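Local coordinates for chemotaxis protein CheX (Desulfovibrio desulfuricans subsp. desulfuricans str. G20, PDB 3HM4) that probably acts as a CheX-type chemotaxis phosphatase that removes the phosphoryl group from the response regulator CheY and so helps reset the chemotaxis signal, at residues L21-I27 with V72-M76; I30-V36 with V137-K143; V49-H55 with F114-S120; Q67-A71 with T144-F149. All blocks are in the same frame, centred on the assembly; numbering follows the deposited sequence.

Contact 1 of 4, residues L21-I27 with V72-M76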
loop_
_atom_site.group_PDB
_atom_site.type_symbol
_atom_site.label_atom_id
_atom_site.label_comp_id
_atom_site.label_asym_id
_atom_site.label_seq_id
_atom_site.Cartn_x
_atom_site.Cartn_y
_atom_site.Cartn_z
ATOM N N LEU A 21 -14.206 11.124 6.955
ATOM C CA LEU A 21 -13.935 12.390 6.247
ATOM C C LEU A 21 -14.805 13.546 6.763
ATOM O O LEU A 21 -14.325 14.688 6.839
ATOM C CB LEU A 21 -13.968 12.255 4.717
ATOM C CG LEU A 21 -12.679 11.755 4.041
ATOM C CD1 LEU A 21 -11.479 12.707 4.374
ATOM C CD2 LEU A 21 -12.386 10.351 4.426
ATOM N N SER A 22 -16.061 13.243 7.064
ATOM C CA SER A 22 -17.011 14.236 7.634
ATOM C C SER A 22 -16.459 14.752 8.962
ATOM O O SER A 22 -16.248 15.965 9.159
ATOM C CB SER A 22 -18.391 13.610 7.885
ATOM O OG SER A 22 -19.077 13.294 6.686
ATOM N N THR A 23 -16.189 13.816 9.854
ATOM C CA THR A 23 -15.737 14.157 11.212
ATOM C C THR A 23 -14.417 14.851 11.269
ATOM O O THR A 23 -14.294 15.922 11.886
ATOM C CB THR A 23 -15.621 12.914 12.086
ATOM O OG1 THR A 23 -16.898 12.295 12.161
ATOM C CG2 THR A 23 -15.118 13.258 13.477
HETATM N N MSE A 24 -13.406 14.279 10.600
HETATM C CA MSE A 24 -12.062 14.827 10.661
HETATM C C MSE A 24 -11.807 16.079 9.840
HETATM O O MSE A 24 -10.996 16.910 10.259
HETATM C CB MSE A 24 -11.043 13.734 10.250
HETATM C CG MSE A 24 -11.069 12.521 11.167
HETATM SE SE MSE A 24 -10.811 12.849 13.040
HETATM C CE MSE A 24 -9.013 13.574 13.104
ATOM N N ALA A 25 -12.458 16.190 8.677
ATOM C CA ALA A 25 -12.211 17.259 7.725
ATOM C C ALA A 25 -13.378 18.188 7.460
ATOM O O ALA A 25 -13.139 19.268 6.904
ATOM C CB ALA A 25 -11.678 16.671 6.395
ATOM N N GLY A 26 -14.618 17.809 7.767
ATOM C CA GLY A 26 -15.753 18.693 7.532
ATOM C C GLY A 26 -15.995 19.060 6.065
ATOM O O GLY A 26 -16.687 20.028 5.762
ATOM N N ILE A 27 -15.491 18.229 5.148
ATOM C CA ILE A 27 -15.554 18.479 3.714
ATOM C C ILE A 27 -16.840 17.986 3.055
ATOM O O ILE A 27 -16.926 18.045 1.835
ATOM C CB ILE A 27 -14.268 17.948 3.006
ATOM C CG1 ILE A 27 -14.176 16.409 3.060
ATOM C CG2 ILE A 27 -12.967 18.673 3.557
ATOM C CD1 ILE A 27 -12.938 15.959 2.239
ATOM N N VAL A 72 -8.067 18.318 3.211
ATOM C CA VAL A 72 -8.097 17.401 4.347
ATOM C C VAL A 72 -6.994 17.753 5.346
ATOM O O VAL A 72 -7.258 17.868 6.549
ATOM C CB VAL A 72 -7.998 15.933 3.912
ATOM C CG1 VAL A 72 -7.759 14.996 5.075
ATOM C CG2 VAL A 72 -9.222 15.561 3.094
ATOM N N VAL A 73 -5.786 17.962 4.849
ATOM C CA VAL A 73 -4.639 18.304 5.687
ATOM C C VAL A 73 -4.908 19.649 6.415
ATOM O O VAL A 73 -4.648 19.763 7.620
ATOM C CB VAL A 73 -3.307 18.341 4.889
ATOM C CG1 VAL A 73 -2.173 18.960 5.726
ATOM C CG2 VAL A 73 -2.949 16.935 4.381
ATOM N N LYS A 74 -5.450 20.640 5.696
ATOM C CA LYS A 74 -5.763 21.939 6.304
ATOM C C LYS A 74 -6.881 21.823 7.343
ATOM O O LYS A 74 -6.842 22.482 8.413
ATOM C CB LYS A 74 -6.106 22.977 5.232
ATOM C CG LYS A 74 -4.930 23.418 4.432
ATOM C CD LYS A 74 -5.268 24.507 3.444
ATOM C CE LYS A 74 -4.025 24.979 2.729
ATOM N NZ LYS A 74 -4.270 26.188 1.912
ATOM N N ALA A 75 -7.916 21.049 7.051
ATOM C CA ALA A 75 -9.022 20.857 7.998
ATOM C C ALA A 75 -8.564 20.179 9.292
ATOM O O ALA A 75 -8.952 20.617 10.388
ATOM C CB ALA A 75 -10.161 20.090 7.376
HETATM N N MSE A 76 -7.661 19.210 9.181
HETATM C CA MSE A 76 -7.209 18.437 10.332
HETATM C C MSE A 76 -6.124 19.071 11.160
HETATM O O MSE A 76 -6.130 18.913 12.383
HETATM C CB MSE A 76 -6.756 17.059 9.881
HETATM C CG MSE A 76 -7.940 16.300 9.383
HETATM SE SE MSE A 76 -7.463 14.614 8.724
HETATM C CE MSE A 76 -6.995 13.721 10.441
#

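Contact 2 of 4, residues I30-V36 with V137-K143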
loop_
_atom_site.group_PDB
_atom_site.type_symbol
_atom_site.label_atom_id
_atom_site.label_comp_id
_atom_site.label_asym_id
_atom_site.label_seq_id
_atom_site.Cartn_x
_atom_site.Cartn_y
_atom_site.Cartn_z
ATOM N N ILE A 30 -19.687 13.139 -0.282
ATOM C CA ILE A 30 -20.900 12.567 -0.862
ATOM C C ILE A 30 -20.509 11.398 -1.759
ATOM O O ILE A 30 -19.952 11.601 -2.844
ATOM C CB ILE A 30 -21.670 13.633 -1.687
ATOM C CG1 ILE A 30 -22.029 14.850 -0.817
ATOM C CG2 ILE A 30 -22.918 13.034 -2.302
ATOM C CD1 ILE A 30 -22.710 15.992 -1.613
ATOM N N PRO A 31 -20.811 10.155 -1.338
ATOM C CA PRO A 31 -20.447 9.039 -2.199
ATOM C C PRO A 31 -21.361 8.888 -3.398
ATOM O O PRO A 31 -22.600 9.074 -3.314
ATOM C CB PRO A 31 -20.599 7.811 -1.294
ATOM C CG PRO A 31 -21.577 8.211 -0.276
ATOM C CD PRO A 31 -21.422 9.703 -0.079
ATOM N N GLY A 32 -20.752 8.489 -4.510
ATOM C CA GLY A 32 -21.472 8.084 -5.670
ATOM C C GLY A 32 -21.748 6.589 -5.588
ATOM O O GLY A 32 -21.538 5.938 -4.551
ATOM N N GLN A 33 -22.143 6.030 -6.725
ATOM C CA GLN A 33 -22.438 4.601 -6.818
ATOM C C GLN A 33 -21.165 3.796 -6.903
ATOM O O GLN A 33 -20.263 4.127 -7.688
ATOM C CB GLN A 33 -23.309 4.223 -8.017
ATOM C CG GLN A 33 -24.701 4.738 -7.938
ATOM C CD GLN A 33 -25.507 4.229 -6.757
ATOM O OE1 GLN A 33 -26.090 5.012 -6.018
ATOM N NE2 GLN A 33 -25.515 2.922 -6.559
ATOM N N PRO A 34 -21.094 2.701 -6.125
ATOM C CA PRO A 34 -19.935 1.827 -6.285
ATOM C C PRO A 34 -19.915 1.230 -7.680
ATOM O O PRO A 34 -20.971 1.036 -8.311
ATOM C CB PRO A 34 -20.195 0.708 -5.279
ATOM C CG PRO A 34 -21.030 1.353 -4.226
ATOM C CD PRO A 34 -21.949 2.243 -5.001
ATOM N N TYR A 35 -18.724 0.977 -8.196
ATOM C CA TYR A 35 -18.571 0.342 -9.478
ATOM C C TYR A 35 -17.413 -0.628 -9.442
ATOM O O TYR A 35 -16.494 -0.476 -8.626
ATOM C CB TYR A 35 -18.409 1.366 -10.621
ATOM C CG TYR A 35 -17.173 2.230 -10.574
ATOM C CD1 TYR A 35 -17.136 3.389 -9.836
ATOM C CD2 TYR A 35 -16.007 1.850 -11.258
ATOM C CE1 TYR A 35 -15.979 4.205 -9.829
ATOM C CE2 TYR A 35 -14.844 2.637 -11.247
ATOM C CZ TYR A 35 -14.837 3.807 -10.506
ATOM O OH TYR A 35 -13.689 4.558 -10.512
ATOM N N VAL A 36 -17.449 -1.621 -10.327
ATOM C CA VAL A 36 -16.333 -2.536 -10.516
ATOM C C VAL A 36 -15.317 -1.815 -11.394
ATOM O O VAL A 36 -15.640 -1.399 -12.515
ATOM C CB VAL A 36 -16.761 -3.887 -11.091
ATOM C CG1 VAL A 36 -15.531 -4.743 -11.430
ATOM C CG2 VAL A 36 -17.728 -4.642 -10.127
ATOM N N VAL A 137 -11.876 -5.312 -8.205
ATOM C CA VAL A 137 -11.629 -4.202 -7.339
ATOM C C VAL A 137 -12.872 -3.321 -7.415
ATOM O O VAL A 137 -13.315 -2.976 -8.501
ATOM C CB VAL A 137 -10.369 -3.451 -7.755
ATOM C CG1 VAL A 137 -10.199 -2.168 -6.906
ATOM C CG2 VAL A 137 -9.124 -4.355 -7.642
ATOM N N ILE A 138 -13.393 -2.951 -6.260
ATOM C CA ILE A 138 -14.608 -2.127 -6.159
ATOM C C ILE A 138 -14.140 -0.698 -5.847
ATOM O O ILE A 138 -13.328 -0.476 -4.946
ATOM C CB ILE A 138 -15.557 -2.649 -5.048
ATOM C CG1 ILE A 138 -15.903 -4.127 -5.248
ATOM C CG2 ILE A 138 -16.816 -1.765 -4.938
ATOM C CD1 ILE A 138 -16.441 -4.463 -6.595
ATOM N N ALA A 139 -14.651 0.266 -6.602
ATOM C CA ALA A 139 -14.332 1.670 -6.442
ATOM C C ALA A 139 -15.605 2.453 -6.109
ATOM O O ALA A 139 -16.676 2.198 -6.652
ATOM C CB ALA A 139 -13.680 2.237 -7.727
ATOM N N ILE A 140 -15.473 3.445 -5.234
ATOM C CA ILE A 140 -16.571 4.330 -4.892
ATOM C C ILE A 140 -16.066 5.766 -5.034
ATOM O O ILE A 140 -15.206 6.184 -4.252
ATOM C CB ILE A 140 -17.152 4.103 -3.504
ATOM C CG1 ILE A 140 -17.433 2.591 -3.257
ATOM C CG2 ILE A 140 -18.457 4.970 -3.391
ATOM C CD1 ILE A 140 -16.330 1.852 -2.571
ATOM N N PRO A 141 -16.580 6.527 -6.019
ATOM C CA PRO A 141 -16.117 7.895 -6.188
ATOM C C PRO A 141 -16.858 8.812 -5.210
ATOM O O PRO A 141 -18.022 8.552 -4.887
ATOM C CB PRO A 141 -16.474 8.209 -7.636
ATOM C CG PRO A 141 -17.786 7.433 -7.828
ATOM C CD PRO A 141 -17.661 6.187 -6.951
ATOM N N PHE A 142 -16.192 9.915 -4.812
ATOM C CA PHE A 142 -16.779 10.876 -3.895
ATOM C C PHE A 142 -16.606 12.283 -4.413
ATOM O O PHE A 142 -15.548 12.647 -4.945
ATOM C CB PHE A 142 -16.078 10.854 -2.517
ATOM C CG PHE A 142 -16.495 9.721 -1.614
ATOM C CD1 PHE A 142 -16.061 8.416 -1.856
ATOM C CD2 PHE A 142 -17.260 9.973 -0.489
ATOM C CE1 PHE A 142 -16.424 7.376 -1.004
ATOM C CE2 PHE A 142 -17.594 8.970 0.399
ATOM C CZ PHE A 142 -17.176 7.643 0.127
ATOM N N LYS A 143 -17.639 13.090 -4.159
ATOM C CA LYS A 143 -17.549 14.546 -4.241
ATOM C C LYS A 143 -17.354 15.066 -2.819
ATOM O O LYS A 143 -17.749 14.430 -1.845
ATOM C CB LYS A 143 -18.841 15.154 -4.768
ATOM C CG LYS A 143 -19.142 14.835 -6.194
ATOM C CD LYS A 143 -20.375 15.624 -6.712
ATOM C CE LYS A 143 -21.648 15.340 -6.000
ATOM N NZ LYS A 143 -22.080 13.959 -6.144
HETATM O O HOH W 1 -21.151 11.729 -5.421
#

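Contact 3 of 4, residues V49-H55 with F114-S120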
loop_
_atom_site.group_PDB
_atom_site.type_symbol
_atom_site.label_atom_id
_atom_site.label_comp_id
_atom_site.label_asym_id
_atom_site.label_seq_id
_atom_site.Cartn_x
_atom_site.Cartn_y
_atom_site.Cartn_z
ATOM N N VAL A 49 -3.090 3.389 1.483
ATOM C CA VAL A 49 -3.500 2.012 1.324
ATOM C C VAL A 49 -3.239 1.258 2.600
ATOM O O VAL A 49 -2.228 1.509 3.267
ATOM C CB VAL A 49 -2.827 1.350 0.093
ATOM C CG1 VAL A 49 -1.307 1.330 0.193
ATOM C CG2 VAL A 49 -3.390 -0.048 -0.172
ATOM N N VAL A 50 -4.118 0.307 2.909
ATOM C CA VAL A 50 -4.008 -0.486 4.131
ATOM C C VAL A 50 -4.554 -1.873 3.900
ATOM O O VAL A 50 -5.664 -2.029 3.426
ATOM C CB VAL A 50 -4.678 0.212 5.363
ATOM C CG1 VAL A 50 -6.223 0.446 5.201
ATOM C CG2 VAL A 50 -4.358 -0.550 6.651
ATOM N N GLY A 51 -3.742 -2.869 4.249
ATOM C CA GLY A 51 -4.160 -4.250 4.063
ATOM C C GLY A 51 -5.069 -4.740 5.180
ATOM O O GLY A 51 -4.996 -4.266 6.324
ATOM N N ILE A 52 -5.929 -5.695 4.834
ATOM C CA ILE A 52 -6.810 -6.360 5.800
ATOM C C ILE A 52 -6.690 -7.859 5.594
ATOM O O ILE A 52 -6.484 -8.359 4.474
ATOM C CB ILE A 52 -8.270 -5.827 5.717
ATOM C CG1 ILE A 52 -8.936 -6.138 4.385
ATOM C CG2 ILE A 52 -8.271 -4.312 6.018
ATOM C CD1 ILE A 52 -10.416 -5.697 4.362
ATOM N N THR A 53 -6.876 -8.592 6.690
ATOM C CA THR A 53 -6.784 -10.058 6.671
ATOM C C THR A 53 -7.965 -10.662 7.458
ATOM O O THR A 53 -8.442 -10.094 8.422
ATOM C CB THR A 53 -5.467 -10.537 7.249
ATOM O OG1 THR A 53 -5.392 -10.188 8.635
ATOM C CG2 THR A 53 -4.245 -9.942 6.486
ATOM N N GLY A 54 -8.388 -11.839 7.043
ATOM C CA GLY A 54 -9.532 -12.530 7.699
ATOM C C GLY A 54 -9.930 -13.731 6.904
ATOM O O GLY A 54 -9.060 -14.343 6.360
ATOM N N HIS A 55 -11.241 -14.017 6.767
ATOM C CA HIS A 55 -11.678 -15.179 5.963
ATOM C C HIS A 55 -11.224 -15.100 4.510
ATOM O O HIS A 55 -10.960 -16.124 3.859
ATOM C CB HIS A 55 -13.195 -15.473 6.089
ATOM C CG HIS A 55 -14.072 -14.519 5.331
ATOM N ND1 HIS A 55 -14.379 -13.257 5.791
ATOM C CD2 HIS A 55 -14.734 -14.659 4.152
ATOM C CE1 HIS A 55 -15.168 -12.653 4.923
ATOM N NE2 HIS A 55 -15.392 -13.471 3.911
ATOM N N PHE A 114 -11.995 -9.006 10.616
ATOM C CA PHE A 114 -10.789 -8.704 9.875
ATOM C C PHE A 114 -9.788 -7.965 10.752
ATOM O O PHE A 114 -10.186 -7.102 11.547
ATOM C CB PHE A 114 -11.080 -7.785 8.693
ATOM C CG PHE A 114 -11.855 -8.424 7.598
ATOM C CD1 PHE A 114 -13.246 -8.387 7.581
ATOM C CD2 PHE A 114 -11.199 -9.038 6.532
ATOM C CE1 PHE A 114 -13.970 -8.977 6.546
ATOM C CE2 PHE A 114 -11.932 -9.623 5.502
ATOM C CZ PHE A 114 -13.321 -9.585 5.514
ATOM N N GLN A 115 -8.507 -8.283 10.599
ATOM C CA GLN A 115 -7.421 -7.523 11.198
ATOM C C GLN A 115 -6.961 -6.494 10.174
ATOM O O GLN A 115 -7.107 -6.700 8.960
ATOM C CB GLN A 115 -6.242 -8.403 11.605
ATOM C CG GLN A 115 -6.633 -9.486 12.622
ATOM C CD GLN A 115 -7.281 -8.944 13.887
ATOM O OE1 GLN A 115 -6.877 -7.895 14.415
ATOM N NE2 GLN A 115 -8.305 -9.665 14.390
ATOM N N GLY A 116 -6.348 -5.437 10.673
ATOM C CA GLY A 116 -5.849 -4.360 9.843
ATOM C C GLY A 116 -4.355 -4.152 10.020
ATOM O O GLY A 116 -3.836 -4.149 11.142
ATOM N N ALA A 117 -3.655 -4.017 8.901
ATOM C CA ALA A 117 -2.253 -3.744 8.861
ATOM C C ALA A 117 -2.002 -2.245 9.071
ATOM O O ALA A 117 -2.923 -1.469 9.291
ATOM C CB ALA A 117 -1.695 -4.243 7.508
ATOM N N THR A 118 -0.746 -1.843 9.023
ATOM C CA THR A 118 -0.413 -0.416 9.133
ATOM C C THR A 118 -0.557 0.227 7.736
ATOM O O THR A 118 -0.171 -0.381 6.718
ATOM C CB THR A 118 1.021 -0.220 9.686
ATOM O OG1 THR A 118 1.942 -1.011 8.923
ATOM C CG2 THR A 118 1.091 -0.601 11.177
ATOM N N PRO A 119 -1.113 1.447 7.670
ATOM C CA PRO A 119 -1.221 2.096 6.360
ATOM C C PRO A 119 0.110 2.597 5.811
ATOM O O PRO A 119 1.075 2.775 6.538
ATOM C CB PRO A 119 -2.149 3.307 6.627
ATOM C CG PRO A 119 -2.782 3.013 7.949
ATOM C CD PRO A 119 -1.782 2.236 8.726
ATOM N N SER A 120 0.079 2.863 4.509
ATOM C CA SER A 120 1.137 3.612 3.835
ATOM C C SER A 120 0.487 4.748 3.055
ATOM O O SER A 120 -0.643 4.619 2.561
ATOM C CB SER A 120 1.991 2.765 2.885
ATOM O OG SER A 120 2.777 1.826 3.601
#

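Contact 4 of 4, residues Q67-A71 with T144-F149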
loop_
_atom_site.group_PDB
_atom_site.type_symbol
_atom_site.label_atom_id
_atom_site.label_comp_id
_atom_site.label_asym_id
_atom_site.label_seq_id
_atom_site.Cartn_x
_atom_site.Cartn_y
_atom_site.Cartn_z
ATOM N N GLN A 67 -6.289 18.903 -4.721
ATOM C CA GLN A 67 -7.110 19.875 -3.978
ATOM C C GLN A 67 -7.726 19.232 -2.726
ATOM O O GLN A 67 -7.754 19.855 -1.622
ATOM C CB GLN A 67 -8.274 20.416 -4.856
ATOM C CG GLN A 67 -9.203 21.430 -4.139
ATOM C CD GLN A 67 -10.456 21.817 -4.906
ATOM O OE1 GLN A 67 -10.812 21.238 -5.931
ATOM N NE2 GLN A 67 -11.188 22.786 -4.347
ATOM N N CYS A 68 -8.248 18.017 -2.905
ATOM C CA CYS A 68 -8.918 17.369 -1.790
ATOM C C CYS A 68 -7.937 16.999 -0.703
ATOM O O CYS A 68 -8.217 17.231 0.471
ATOM C CB CYS A 68 -9.709 16.183 -2.312
ATOM S SG CYS A 68 -10.792 15.455 -1.061
ATOM N N ALA A 69 -6.781 16.423 -1.055
ATOM C CA ALA A 69 -5.769 16.065 -0.057
ATOM C C ALA A 69 -5.300 17.300 0.706
ATOM O O ALA A 69 -5.131 17.267 1.926
ATOM C CB ALA A 69 -4.580 15.373 -0.679
ATOM N N ILE A 70 -5.104 18.412 0.003
ATOM C CA ILE A 70 -4.715 19.672 0.691
ATOM C C ILE A 70 -5.806 20.134 1.658
ATOM O O ILE A 70 -5.516 20.485 2.821
ATOM C CB ILE A 70 -4.356 20.770 -0.312
ATOM C CG1 ILE A 70 -3.039 20.414 -1.031
ATOM C CG2 ILE A 70 -4.210 22.130 0.404
ATOM C CD1 ILE A 70 -2.655 21.311 -2.199
ATOM N N ALA A 71 -7.059 20.064 1.218
ATOM C CA ALA A 71 -8.194 20.486 2.087
ATOM C C ALA A 71 -8.311 19.621 3.359
ATOM O O ALA A 71 -8.610 20.126 4.450
ATOM C CB ALA A 71 -9.512 20.503 1.320
ATOM N N THR A 144 -16.689 16.212 -2.701
ATOM C CA THR A 144 -16.562 16.922 -1.445
ATOM C C THR A 144 -16.657 18.412 -1.742
ATOM O O THR A 144 -16.739 18.842 -2.902
ATOM C CB THR A 144 -15.213 16.636 -0.706
ATOM O OG1 THR A 144 -14.133 17.437 -1.214
ATOM C CG2 THR A 144 -14.827 15.146 -0.681
ATOM N N ASN A 145 -16.569 19.223 -0.701
ATOM C CA ASN A 145 -16.542 20.676 -0.909
ATOM C C ASN A 145 -15.253 21.170 -1.569
ATOM O O ASN A 145 -15.202 22.295 -2.048
ATOM C CB ASN A 145 -16.661 21.413 0.432
ATOM C CG ASN A 145 -17.973 21.171 1.136
ATOM O OD1 ASN A 145 -18.985 20.852 0.508
ATOM N ND2 ASN A 145 -17.978 21.404 2.482
ATOM N N HIS A 146 -14.211 20.322 -1.602
ATOM C CA HIS A 146 -12.901 20.678 -2.067
ATOM C C HIS A 146 -12.320 19.602 -2.949
ATOM O O HIS A 146 -11.218 19.162 -2.706
ATOM C CB HIS A 146 -11.967 20.896 -0.864
ATOM C CG HIS A 146 -12.409 22.007 0.028
ATOM N ND1 HIS A 146 -12.147 23.326 -0.261
ATOM C CD2 HIS A 146 -13.122 21.999 1.181
ATOM C CE1 HIS A 146 -12.678 24.087 0.681
ATOM N NE2 HIS A 146 -13.281 23.308 1.562
ATOM N N GLY A 147 -13.068 19.173 -3.956
ATOM C CA GLY A 147 -12.527 18.205 -4.909
ATOM C C GLY A 147 -12.855 16.774 -4.555
ATOM O O GLY A 147 -13.427 16.471 -3.502
ATOM N N GLU A 148 -12.358 15.884 -5.388
ATOM C CA GLU A 148 -12.763 14.488 -5.333
ATOM C C GLU A 148 -11.725 13.540 -4.787
ATOM O O GLU A 148 -10.536 13.845 -4.707
ATOM C CB GLU A 148 -13.149 14.022 -6.732
ATOM C CG GLU A 148 -14.301 14.820 -7.289
ATOM C CD GLU A 148 -14.671 14.465 -8.696
ATOM O OE1 GLU A 148 -14.084 13.531 -9.301
ATOM O OE2 GLU A 148 -15.621 15.110 -9.221
ATOM N N PHE A 149 -12.217 12.369 -4.384
ATOM C CA PHE A 149 -11.361 11.231 -4.065
ATOM C C PHE A 149 -12.167 9.981 -4.385
ATOM O O PHE A 149 -13.382 10.041 -4.532
ATOM C CB PHE A 149 -10.854 11.266 -2.594
ATOM C CG PHE A 149 -11.915 11.054 -1.535
ATOM C CD1 PHE A 149 -12.226 9.765 -1.115
ATOM C CD2 PHE A 149 -12.647 12.111 -1.012
ATOM C CE1 PHE A 149 -13.186 9.547 -0.136
ATOM C CE2 PHE A 149 -13.601 11.894 -0.069
ATOM C CZ PHE A 149 -13.902 10.593 0.366
HETATM O O HOH W 2 -10.138 23.725 -2.062
#

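Contact 1 of 4, residues L21-I27 with V72-M76
The C-terminal end of helix 10-25 meets the C-terminal half of helix 66-77 in an oblique helix-helix packing on the helical layer of this CheX alpha/beta fold. The short helical axes of 21-25 and 72-76 approach to 9.2 Å, with their N-to-C directions 58° apart, and the CA atoms of Ala-25 and Ala-75 lie 4.8 Å from each other. Two alanines at the point of nearest backbone approach permit this: their CB atoms are 3.9 Å apart, and the CB of Ala-75 sits 3.1 Å from Ala-25 O. No hydrogen bond joins the segments, so the 303 Å² they bury is held by packing. Gly-26 then leaves the helix with phi 62°, a conformation that favours glycine, and the turn brings Ile-27 back toward the partner helix. Val-72 is the shared apolar contact: its CG2 atom lies 3.9 Å from Leu-21 CD1 and 3.8 Å from Ile-27 CD1, and 4.3 Å from Ala-25 CB. Beside the alanine pair, two selenomethionines replace the natural methionines, and helix 84-109 adjoins both, through Met-98 beside Met-24 and Val-95 beside Met-76. Met-24 O lies 3.2 Å from Met-76 CG, and the terminal methyls are unusually close, Met-24 CE 3.3 Å from Met-76 CE, shorter than a normal methyl contact, in the Met-76 conformer given.

Contact 2 of 4, residues I30-V36 with V137-K143
Five backbone hydrogen bonds join the edge strand 30-36 to strand 138-143 in antiparallel fashion. At one end Ile-30 N donates to Lys-143 O (2.8 Å) and Lys-143 N to Ile-30 O (3.0 Å); Gly-32 N follows, reaching Pro-141 O at 2.8 Å. At the other end Tyr-35 N to Ala-139 O and Ala-139 N to Tyr-35 O both measure 2.8 Å. Between these sets the register slips by one residue across Gly-32 to Pro-34, where the edge strand is interrupted. A water bridges Ile-30 O and Lys-143 NZ, at 2.8 and 2.5 Å. Outward from the backbone, Pro-31 CB lies over the Phe-142 ring, 3.9 Å from its centroid, while Pro-34 CB touches Ile-140 CG1 at 3.9 Å. This face turns to helix 10-25, whose Val-14 meets Pro-31 and Ile-140. The Tyr-35 ring lies across the sheet's other face, where Ala-139 CB stands 3.7 Å from its centroid in a second CH-pi contact and Pro-141 CD meets its edge. Pro-141 N has no hydrogen, so its pairing with Gly-32 keeps one bond; the nitrogens of Pro-31 and Pro-34 turn away from 138-143 and offer no donor on the strand's outer side.

Contact 3 of 4, residues V49-H55 with F114-S120
Phe-114 opens the pairing: its CA makes a 3.1 Å CA-H...O contact with Thr-53 O, CD2 packs 4.1 Å from Ile-52 CD1, and CZ comes within 3.6 Å of His-55 CE1, the rings meeting obliquely. Gln-115 is bonded in both directions, N to Thr-53 O at 2.8 Å and O from Thr-53 N at 3.0 Å. Gly-116 faces Ile-52 as a non-hydrogen-bonded pair, their CA atoms 4.6 Å apart. Ala-117 N donates to Gly-51 O (2.9 Å), and Ala-117 O touches Val-50 CG2 at 3.1 Å. The register shifts by one around Thr-118, whose CB points away. Pro-119 CG then packs 4.1 Å from Val-50 CG2, and Ser-120 restores the pairing through Val-49 N to Ser-120 O and Ser-120 N to Val-49 O, both 2.9 Å. Ser-120 also pairs with a strand of the second subunit, and the Thr-53 hydroxyls of the two chains hydrogen-bond, an arrangement typical of an interrupted antiparallel edge strand continuing a sheet across a dimer interface.

Contact 4 of 4, residues Q67-A71 with T144-F149
A carbonyl pointing at the start of a helix without a true hydrogen bond marks this contact: His-146 O is 3.2 Å from Cys-68 N, but the angle is poor, and the same oxygen makes a CA-H...O contact with Cys-68 CA at 3.1 Å. Gly-147 lies beside it, its CA 4.8 Å from that of Cys-68. Its phi/psi of 94°/-179° calls for glycine, since a CB would be jammed against the preceding carbonyl and would also fall 3.0 Å from Gln-67 OE1. The segment 144-149 is the connection between the antiparallel strands 138-143 and 149-155, and it is shaped by an ST turn in which Thr-144 OG1 accepts from His-146 N (2.9 Å) while donating to Gly-147 O (2.6 Å). This turn rests on the first part of helix 66-77. Cys-68 points into it, with SG 3.9 Å from Thr-144 OG1 and 3.8 Å from Phe-149 CD2, an oblique sulfur-aromatic contact 5.1 Å from the ring centroid. Phe-149 also stacks with Phe-142 of the adjacent strand. On the exposed side Ala-71 CB meets His-146 CB at 3.3 Å, and a water links Gln-67 NE2 with His-146 ND1, 2.7 Å from each.

From the N terminus, helix 10-25 enters contact 1 and the chain passes through a short loop into strand 30-36 of contact 2. Strand 47-53 supplies the first half of contact 3; helix 66-77 then supplies 67-71 to contact 4 and, at 72-76, closes the loop of contact 1. Strand 115-123 closes contact 3, which is nested within the long loop that 137-143 closes in contact 2. Contact 4 closes last, at 144-149. Contact 1 crosses the other three, and contact 4 crosses contacts 2 and 3. Contacts 2 and 3 secure the sheet strands outermost within the chain, whereas contacts 1 and 4 share helix 66-77 and touch through loops, Ile-27 O to Asn-145 N.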